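Histidine triad (HIT) protein (Sinorhizobium meliloti, PDB 3NRD) belongs to the histidine triad family and probably binds nucleotides, perhaps acting on them as a hydrolase or transferase as its relatives do. Local coordinates at residues A[73-78]-A[96-101]; A[34-39]-A[109-114]. One frame throughout, in Å; residues are numbered along the deposited sequence. Where two conformers were deposited one is given.

From the N terminus the chain passes helix 9-14 and two strands before reaching 34-39, which leads into the middle strand, 36-41, of the five-stranded antiparallel sheet. Helix 54-75 follows, and at its end lies 73-78. Contact 1 closes a short loop there, bringing 96-101, on strand 94-99, back to the helix end. Some 70 residues after 34-39, the loop segment 109-114 returns to it and closes contact 2, whose wider loop encloses contact 1. Strands 36-41 and 94-99 are neighbours, so the contacts touch: Ile97 packs on Trp36 and Trp111. Together they tie helix 54-75 and the late loop to one sheet.

Contact 1. Residues A[73-78]-A[96-101]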
loop_
_atom_site.group_PDB
_atom_site.type_symbol
_atom_site.label_atom_id
_atom_site.label_comp_id
_atom_site.label_asym_id
_atom_site.label_seq_id
_atom_site.Cartn_x
_atom_site.Cartn_y
_atom_site.Cartn_z
ATOM N N LYS A 73 1.979 11.780 -13.396
ATOM C CA LYS A 73 2.298 12.722 -14.470
ATOM C C LYS A 73 2.090 12.081 -15.866
ATOM O O LYS A 73 1.447 12.674 -16.723
ATOM C CB LYS A 73 3.732 13.278 -14.294
ATOM C CG LYS A 73 3.996 14.506 -15.145
ATOM C CD LYS A 73 5.410 15.082 -14.976
ATOM C CE LYS A 73 5.607 16.275 -15.939
ATOM N NZ LYS A 73 7.031 16.727 -15.987
ATOM N N ALA A 74 2.594 10.868 -16.061
ATOM C CA ALA A 74 2.499 10.186 -17.368
ATOM C C ALA A 74 1.048 9.841 -17.772
ATOM O O ALA A 74 0.726 9.890 -18.962
ATOM C CB ALA A 74 3.368 8.936 -17.399
ATOM N N THR A 75 0.175 9.579 -16.797
ATOM C CA THR A 75 -1.208 9.147 -17.092
ATOM C C THR A 75 -2.260 10.263 -16.988
ATOM O O THR A 75 -3.359 10.112 -17.495
ATOM C CB THR A 75 -1.647 8.048 -16.129
ATOM O OG1 THR A 75 -1.531 8.556 -14.802
ATOM C CG2 THR A 75 -0.781 6.789 -16.288
ATOM N N GLY A 76 -1.948 11.363 -16.314
ATOM C CA GLY A 76 -2.978 12.345 -15.959
ATOM C C GLY A 76 -3.994 11.798 -14.940
ATOM O O GLY A 76 -5.117 12.266 -14.879
ATOM N N ALA A 77 -3.587 10.797 -14.149
ATOM C CA ALA A 77 -4.454 10.134 -13.197
ATOM C C ALA A 77 -4.965 11.092 -12.114
ATOM O O ALA A 77 -4.245 11.992 -11.699
ATOM C CB ALA A 77 -3.690 8.970 -12.532
ATOM N N GLU A 78 -6.192 10.874 -11.643
ATOM C CA GLU A 78 -6.712 11.616 -10.472
ATOM C C GLU A 78 -6.065 11.192 -9.144
ATOM O O GLU A 78 -5.892 12.019 -8.248
ATOM C CB GLU A 78 -8.220 11.439 -10.382
ATOM C CG GLU A 78 -8.928 12.135 -11.517
ATOM C CD GLU A 78 -10.340 11.645 -11.778
ATOM O OE1 GLU A 78 -10.947 10.948 -10.919
ATOM O OE2 GLU A 78 -10.827 11.979 -12.882
ATOM N N VAL A 96 1.944 0.137 -7.619
ATOM C CA VAL A 96 1.780 1.576 -7.800
ATOM C C VAL A 96 0.879 1.744 -8.999
ATOM O O VAL A 96 1.294 1.492 -10.133
ATOM C CB VAL A 96 3.105 2.292 -8.060
ATOM C CG1 VAL A 96 2.877 3.834 -8.191
ATOM C CG2 VAL A 96 4.113 1.961 -6.979
ATOM N N ILE A 97 -0.360 2.135 -8.739
ATOM C CA ILE A 97 -1.440 2.011 -9.710
ATOM C C ILE A 97 -2.076 3.385 -9.946
ATOM O O ILE A 97 -2.386 4.084 -8.982
ATOM C CB ILE A 97 -2.539 1.083 -9.222
ATOM C CG1 ILE A 97 -2.004 -0.325 -8.868
ATOM C CG2 ILE A 97 -3.628 0.982 -10.282
ATOM C CD1 ILE A 97 -2.714 -0.962 -7.716
ATOM N N ALA A 98 -2.277 3.758 -11.204
ATOM C CA ALA A 98 -2.918 5.038 -11.582
ATOM C C ALA A 98 -4.432 4.858 -11.675
ATOM O O ALA A 98 -4.901 3.979 -12.380
ATOM C CB ALA A 98 -2.394 5.508 -12.902
ATOM N N ARG A 99 -5.187 5.726 -11.024
ATOM C CA ARG A 99 -6.645 5.605 -10.955
ATOM C C ARG A 99 -7.387 6.899 -11.290
ATOM O O ARG A 99 -6.856 8.011 -11.153
ATOM C CB ARG A 99 -7.124 5.221 -9.565
ATOM C CG ARG A 99 -6.492 4.020 -8.950
ATOM C CD ARG A 99 -6.825 2.743 -9.645
ATOM N NE ARG A 99 -8.254 2.452 -9.751
ATOM C CZ ARG A 99 -9.017 1.826 -8.862
ATOM N NH1 ARG A 99 -8.535 1.412 -7.695
ATOM N NH2 ARG A 99 -10.299 1.598 -9.163
ATOM N N ARG A 100 -8.654 6.729 -11.664
ATOM C CA ARG A 100 -9.519 7.849 -11.873
ATOM C C ARG A 100 -10.963 7.382 -11.769
ATOM O O ARG A 100 -11.284 6.219 -12.032
ATOM C CB ARG A 100 -9.225 8.494 -13.234
ATOM C CG ARG A 100 -9.718 7.704 -14.462
ATOM C CD ARG A 100 -8.670 7.645 -15.536
ATOM N NE ARG A 100 -8.291 8.970 -16.038
ATOM C CZ ARG A 100 -7.056 9.352 -16.405
ATOM N NH1 ARG A 100 -5.988 8.544 -16.283
ATOM N NH2 ARG A 100 -6.878 10.593 -16.887
ATOM N N GLU A 101 -11.827 8.297 -11.385
ATOM C CA GLU A 101 -13.260 8.042 -11.380
ATOM C C GLU A 101 -13.709 7.509 -12.730
ATOM O O GLU A 101 -13.297 8.000 -13.786
ATOM C CB GLU A 101 -14.042 9.288 -10.989
ATOM C CG GLU A 101 -15.572 9.062 -10.893
ATOM C CD GLU A 101 -16.326 10.299 -10.419
ATOM O OE1 GLU A 101 -15.663 11.318 -10.132
ATOM O OE2 GLU A 101 -17.575 10.251 -10.339
HETATM O O HOH W 1 -12.080 10.280 -14.545
HETATM O O HOH W 2 -13.380 12.823 -11.663
#
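Arg100 reaches back to the end of helix 54-75, where its NH1 donates to the carbonyl O of Thr75 at 3.3 Å. The bond is nearly straight; the oxygen lies in the guanidinium plane, whereas NH1 stands above the carbonyl plane. Ala77 CA lies over a face of the same guanidinium. Farther along, Glu78 turns its carboxylate to 96-101: OE1 accepts from Glu101 N at 2.8 Å, met from above the carboxylate plane, while CD rests 3.6 Å from Arg100 CB. A water donates to both Glu78 OE2 and Glu101 O, adding a second link. Beneath this polar layer the methyls of Ala77 and Ala98 meet, CB to CB, at 3.7 Å, and Thr75 OG1 sits at the same distance from Ala98 CB.

With chi1 at 58°, Thr75 OG1 lies between its own N and carbonyl carbon; it accepts from Ala77 N, making an ST turn, and bonds back to Leu71 O. Gly76, at positive phi, turns the chain out of the helix. Glu78 O also takes a bond from Lys47 of the second subunit. The arrangement is a helix-to-strand turn of the HIT fold, packed against the end of the antiparallel strand 94-99.

Contact 2. Residues A[34-39]-A[109-114]; sequences WPWLIL and PVWGFG
Val110 comes up to Trp34 with their CA atoms 7.8 Å apart, at the start of a type II beta turn that runs to Phe113 and is closed by Phe113 N bonding to Val110 O. The two methyls of Val110 serve two indoles. CG1, anti to the carbonyl carbon, sits 3.4 Å from the centroid of the Trp34 five-membered ring, a CH-pi contact close to the ring normal. CG2 makes the second, 3.7 Å from the centroid of the Trp36 six-membered ring. At the edge of Trp34, CZ2 meets Phe113 CD2 at 3.9 Å, while Trp36 CZ2 approaches Trp111 NE1 at 3.7 Å, with the planes of the two indoles at 86°. An alanine in place of Trp34 would probably leave Val110 CG1 and Phe113 CD2 without their aromatic partner and open a gap beside the turn.

Both indole nitrogens on 34-39 are bonded beyond the contact, Trp34 NE1 to Pro104 O and Trp36 NE1 to His95 ND1. The loop before helix 121-134 lies against one side of the sheet, where Val110 touches Arg99 and Trp111 touches Ile97 of strand 94-99, whereas Leu37 and Leu39 of strand 36-41 pack on helix 54-75.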
loop_
_atom_site.group_PDB
_atom_site.type_symbol
_atom_site.label_atom_id
_atom_site.label_comp_id
_atom_site.label_asym_id
_atom_site.label_seq_id
_atom_site.Cartn_x
_atom_site.Cartn_y
_atom_site.Cartn_z
ATOM N N TRP A 34 -5.943 -0.813 -15.781
ATOM C CA TRP A 34 -5.402 0.350 -15.060
ATOM C C TRP A 34 -3.905 0.406 -15.299
ATOM O O TRP A 34 -3.274 -0.647 -15.376
ATOM C CB TRP A 34 -5.657 0.287 -13.549
ATOM C CG TRP A 34 -6.979 -0.167 -13.148
ATOM C CD1 TRP A 34 -8.047 0.605 -12.834
ATOM C CD2 TRP A 34 -7.385 -1.514 -12.979
ATOM N NE1 TRP A 34 -9.109 -0.188 -12.475
ATOM C CE2 TRP A 34 -8.714 -1.498 -12.547
ATOM C CE3 TRP A 34 -6.745 -2.755 -13.150
ATOM C CZ2 TRP A 34 -9.421 -2.673 -12.285
ATOM C CZ3 TRP A 34 -7.453 -3.912 -12.899
ATOM C CH2 TRP A 34 -8.779 -3.867 -12.496
ATOM N N PRO A 35 -3.322 1.608 -15.452
ATOM C CA PRO A 35 -1.841 1.649 -15.512
ATOM C C PRO A 35 -1.248 1.268 -14.160
ATOM O O PRO A 35 -1.414 1.991 -13.152
ATOM C CB PRO A 35 -1.524 3.082 -15.908
ATOM C CG PRO A 35 -2.845 3.684 -16.391
ATOM C CD PRO A 35 -3.937 2.926 -15.723
ATOM N N TRP A 36 -0.541 0.142 -14.150
ATOM C CA TRP A 36 -0.233 -0.601 -12.920
ATOM C C TRP A 36 1.196 -1.098 -13.019
ATOM O O TRP A 36 1.529 -1.864 -13.929
ATOM C CB TRP A 36 -1.233 -1.728 -12.828
ATOM C CG TRP A 36 -1.175 -2.635 -11.668
ATOM C CD1 TRP A 36 -0.240 -2.695 -10.693
ATOM C CD2 TRP A 36 -2.096 -3.669 -11.405
ATOM N NE1 TRP A 36 -0.521 -3.707 -9.836
ATOM C CE2 TRP A 36 -1.663 -4.329 -10.252
ATOM C CE3 TRP A 36 -3.256 -4.116 -12.052
ATOM C CZ2 TRP A 36 -2.347 -5.416 -9.710
ATOM C CZ3 TRP A 36 -3.938 -5.194 -11.521
ATOM C CH2 TRP A 36 -3.483 -5.834 -10.363
ATOM N N LEU A 37 2.031 -0.603 -12.111
ATOM C CA LEU A 37 3.425 -0.949 -12.013
ATOM C C LEU A 37 3.651 -1.713 -10.735
ATOM O O LEU A 37 2.930 -1.519 -9.731
ATOM C CB LEU A 37 4.269 0.300 -11.961
ATOM C CG LEU A 37 4.039 1.289 -13.113
ATOM C CD1 LEU A 37 4.977 2.472 -12.950
ATOM C CD2 LEU A 37 4.222 0.637 -14.474
ATOM N N ILE A 38 4.666 -2.554 -10.741
ATOM C CA ILE A 38 5.169 -3.087 -9.494
ATOM C C ILE A 38 6.645 -2.806 -9.352
ATOM O O ILE A 38 7.375 -2.793 -10.351
ATOM C CB ILE A 38 4.856 -4.604 -9.293
ATOM C CG1 ILE A 38 5.535 -5.490 -10.305
ATOM C CG2 ILE A 38 3.357 -4.814 -9.390
ATOM C CD1 ILE A 38 5.397 -6.998 -9.984
ATOM N N LEU A 39 7.043 -2.565 -8.107
ATOM C CA LEU A 39 8.433 -2.323 -7.736
ATOM C C LEU A 39 8.868 -3.516 -6.916
ATOM O O LEU A 39 8.206 -3.858 -5.946
ATOM C CB LEU A 39 8.597 -1.047 -6.925
ATOM C CG LEU A 39 8.858 0.185 -7.787
ATOM C CD1 LEU A 39 7.610 0.536 -8.617
ATOM C CD2 LEU A 39 9.307 1.348 -6.918
ATOM N N PRO A 109 -10.793 -1.519 -5.035
ATOM C CA PRO A 109 -9.445 -1.926 -5.400
ATOM C C PRO A 109 -9.342 -2.635 -6.767
ATOM O O PRO A 109 -10.321 -3.233 -7.237
ATOM C CB PRO A 109 -9.092 -2.899 -4.296
ATOM C CG PRO A 109 -10.433 -3.463 -3.847
ATOM C CD PRO A 109 -11.395 -2.390 -4.008
ATOM N N VAL A 110 -8.171 -2.541 -7.408
ATOM C CA VAL A 110 -7.932 -3.283 -8.658
ATOM C C VAL A 110 -7.747 -4.778 -8.366
ATOM O O VAL A 110 -8.156 -5.614 -9.168
ATOM C CB VAL A 110 -6.739 -2.705 -9.469
ATOM C CG1 VAL A 110 -6.909 -1.198 -9.624
ATOM C CG2 VAL A 110 -5.358 -3.068 -8.853
ATOM N N TRP A 111 -7.214 -5.083 -7.179
ATOM C CA TRP A 111 -6.793 -6.430 -6.797
ATOM C C TRP A 111 -7.985 -7.352 -6.704
ATOM O O TRP A 111 -8.967 -7.058 -6.014
ATOM C CB TRP A 111 -6.046 -6.387 -5.457
ATOM C CG TRP A 111 -4.848 -5.477 -5.513
ATOM C CD1 TRP A 111 -3.720 -5.685 -6.231
ATOM C CD2 TRP A 111 -4.693 -4.215 -4.868
ATOM N NE1 TRP A 111 -2.862 -4.629 -6.086
ATOM C CE2 TRP A 111 -3.427 -3.709 -5.248
ATOM C CE3 TRP A 111 -5.484 -3.466 -3.992
ATOM C CZ2 TRP A 111 -2.931 -2.499 -4.772
ATOM C CZ3 TRP A 111 -5.000 -2.246 -3.547
ATOM C CH2 TRP A 111 -3.733 -1.778 -3.931
ATOM N N GLY A 112 -7.902 -8.457 -7.441
ATOM C CA GLY A 112 -8.948 -9.447 -7.475
ATOM C C GLY A 112 -10.168 -9.098 -8.298
ATOM O O GLY A 112 -11.121 -9.883 -8.311
ATOM N N PHE A 113 -10.147 -7.966 -9.009
ATOM C CA PHE A 113 -11.309 -7.543 -9.776
ATOM C C PHE A 113 -11.237 -8.073 -11.211
ATOM O O PHE A 113 -10.338 -7.707 -11.987
ATOM C CB PHE A 113 -11.463 -6.021 -9.815
ATOM C CG PHE A 113 -12.660 -5.577 -10.616
ATOM C CD1 PHE A 113 -13.930 -5.761 -10.123
ATOM C CD2 PHE A 113 -12.509 -4.999 -11.877
ATOM C CE1 PHE A 113 -15.041 -5.382 -10.859
ATOM C CE2 PHE A 113 -13.612 -4.615 -12.632
ATOM C CZ PHE A 113 -14.879 -4.800 -12.119
ATOM N N GLY A 114 -12.201 -8.901 -11.569
ATOM C CA GLY A 114 -12.376 -9.339 -12.961
ATOM C C GLY A 114 -11.178 -10.075 -13.553
ATOM O O GLY A 114 -10.410 -10.687 -12.820
#